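Local coordinates for protein thiamine pyrophosphokinase (Candida albicans, PDB 2G9Z) that catalyses transfer of a pyrophosphate group from ATP to thiamine, making the cofactor thiamine pyrophosphate, at residues Leu227-Asn231 and Asp329-Met333. Coordinates in Å, arbitrary orientation, origin at the centre of the assembly. Numbering follows the deposited sequence.
Sequences LYIMN and DDIVM
How an alpha/beta catalytic domain packs on a beta-rich vitamin-binding domain is well illustrated by thiamine pyrophosphokinase, where helix 217-233 lies against strand 331-336 of the long mixed sheet that runs through both. Residues 227-231 are regular helix, with Asn-231 N bonded to Leu-227 O at 3.2 Å; Asp-329 is fully extended and Asp-330 polyproline-like (phi/psi -52/143), leading into the strand at Ile-331. The axes of helix segment 227-231 and strand segment 331-333 approach to 10.2 Å, their N-to-C directions 121° apart, and Tyr-228 and Asp-330 lie closest in the backbone, 7.5 Å between CA atoms. That gap is spanned by side chains. Tyr-228 leaves the helix sideways in the m rotamer (chi1 -80°, chi2 -75°), yet its ring reaches the strand: Asp-330 O lies at the ring edge, 3.7 Å from CE1, while CZ packs on CG2 of Val-332 (chi1 t) at 3.6 Å. The phenol oxygen accepts a hydrogen bond from Leu-283 N and only a weak one from Val-332 N, 3.4 Å from Tyr-228 OH. Leu-227 (t, chi2 63°) points toward the strand and adds CD2 to Val-332 CG2 at 3.9 Å, joining the apolar layer that continues onto Val-239 and Phe-241. Ile-331 points its CA-to-CB bond away from the helix. A polar end closes the interface: Asp-330 (m, chi2 -13°) accepts a hydrogen bond from Lys-253 N through OD1, and its OD2 faces the helix. Water 1 donates to Tyr-228 O (2.8 Å) and Asp-330 OD2 (2.6 Å), and Asn-231, in t with chi2 61°, donates from ND2 directly to Asp-330 OD2 at 2.7 Å.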
loop_
_atom_site.group_PDB
_atom_site.type_symbol
_atom_site.label_atom_id
_atom_site.label_comp_id
_atom_site.label_asym_id
_atom_site.label_seq_id
_atom_site.Cartn_x
_atom_site.Cartn_y
_atom_site.Cartn_z
ATOM N N LEU A 227 8.470 -1.166 9.469
ATOM C CA LEU A 227 8.784 0.233 9.747
ATOM C C LEU A 227 8.423 0.546 11.199
ATOM O O LEU A 227 9.234 1.105 11.944
ATOM C CB LEU A 227 7.996 1.149 8.802
ATOM C CG LEU A 227 8.113 2.663 9.030
ATOM C CD1 LEU A 227 9.557 3.121 8.814
ATOM C CD2 LEU A 227 7.168 3.390 8.076
ATOM N N TYR A 228 7.208 0.171 11.595
ATOM C CA TYR A 228 6.720 0.400 12.954
ATOM C C TYR A 228 7.506 -0.404 13.989
ATOM O O TYR A 228 7.826 0.099 15.068
ATOM C CB TYR A 228 5.243 0.014 13.062
ATOM C CG TYR A 228 4.257 1.043 12.551
ATOM C CD1 TYR A 228 3.975 2.198 13.288
ATOM C CD2 TYR A 228 3.560 0.835 11.365
ATOM C CE1 TYR A 228 3.011 3.113 12.854
ATOM C CE2 TYR A 228 2.597 1.743 10.920
ATOM C CZ TYR A 228 2.327 2.874 11.673
ATOM O OH TYR A 228 1.352 3.743 11.257
ATOM N N ILE A 229 7.789 -1.661 13.666
ATOM C CA ILE A 229 8.530 -2.538 14.568
ATOM C C ILE A 229 9.953 -2.038 14.766
ATOM O O ILE A 229 10.450 -1.989 15.893
ATOM C CB ILE A 229 8.565 -4.000 14.031
ATOM C CG1 ILE A 229 7.174 -4.634 14.159
ATOM C CG2 ILE A 229 9.598 -4.824 14.796
ATOM C CD1 ILE A 229 7.063 -6.029 13.541
ATOM N N MET A 230 10.610 -1.656 13.676
ATOM C CA MET A 230 11.978 -1.184 13.772
ATOM C C MET A 230 12.125 0.074 14.609
ATOM O O MET A 230 13.133 0.243 15.297
ATOM C CB MET A 230 12.562 -0.947 12.378
ATOM C CG MET A 230 12.677 -2.222 11.555
ATOM S SD MET A 230 13.453 -1.929 9.971
ATOM C CE MET A 230 12.170 -1.009 9.130
ATOM N N ASN A 231 11.133 0.959 14.557
ATOM C CA ASN A 231 11.218 2.189 15.333
ATOM C C ASN A 231 11.009 1.885 16.800
ATOM O O ASN A 231 11.577 2.541 17.667
ATOM C CB ASN A 231 10.178 3.219 14.893
ATOM C CG ASN A 231 10.369 4.554 15.591
ATOM O OD1 ASN A 231 11.409 5.190 15.445
ATOM N ND2 ASN A 231 9.375 4.973 16.366
ATOM N N ASP A 329 0.948 8.865 19.093
ATOM C CA ASP A 329 1.643 7.593 18.871
ATOM C C ASP A 329 2.257 7.621 17.485
ATOM O O ASP A 329 1.854 8.429 16.641
ATOM C CB ASP A 329 0.670 6.416 18.951
ATOM C CG ASP A 329 0.793 5.647 20.243
ATOM O OD1 ASP A 329 1.914 5.200 20.558
ATOM O OD2 ASP A 329 -0.231 5.486 20.938
ATOM N N ASP A 330 3.220 6.739 17.240
ATOM C CA ASP A 330 3.870 6.696 15.937
ATOM C C ASP A 330 2.821 6.599 14.837
ATOM O O ASP A 330 1.795 5.932 14.992
ATOM C CB ASP A 330 4.813 5.491 15.819
ATOM C CG ASP A 330 6.037 5.594 16.724
ATOM O OD1 ASP A 330 6.312 6.686 17.272
ATOM O OD2 ASP A 330 6.739 4.570 16.873
ATOM N N ILE A 331 3.077 7.276 13.727
ATOM C CA ILE A 331 2.164 7.230 12.602
ATOM C C ILE A 331 2.937 7.481 11.320
ATOM O O ILE A 331 3.874 8.283 11.280
ATOM C CB ILE A 331 1.013 8.266 12.754
ATOM C CG1 ILE A 331 -0.001 8.097 11.610
ATOM C CG2 ILE A 331 1.580 9.680 12.781
ATOM C CD1 ILE A 331 -1.271 8.962 11.767
ATOM N N VAL A 332 2.545 6.772 10.274
ATOM C CA VAL A 332 3.185 6.886 8.975
ATOM C C VAL A 332 2.774 8.146 8.224
ATOM O O VAL A 332 1.618 8.555 8.265
ATOM C CB VAL A 332 2.824 5.679 8.077
ATOM C CG1 VAL A 332 3.277 5.930 6.646
ATOM C CG2 VAL A 332 3.459 4.412 8.631
ATOM N N MET A 333 3.735 8.753 7.537
ATOM C CA MET A 333 3.461 9.917 6.709
ATOM C C MET A 333 4.115 9.725 5.343
ATOM O O MET A 333 5.249 9.253 5.242
ATOM C CB MET A 333 3.998 11.210 7.342
ATOM C CG MET A 333 3.870 12.422 6.412
ATOM S SD MET A 333 4.144 14.030 7.222
ATOM C CE MET A 333 2.848 15.017 6.494
HETATM O O HOH W 1 6.237 2.057 16.199
HETATM O O HOH W 2 8.413 6.649 18.980
#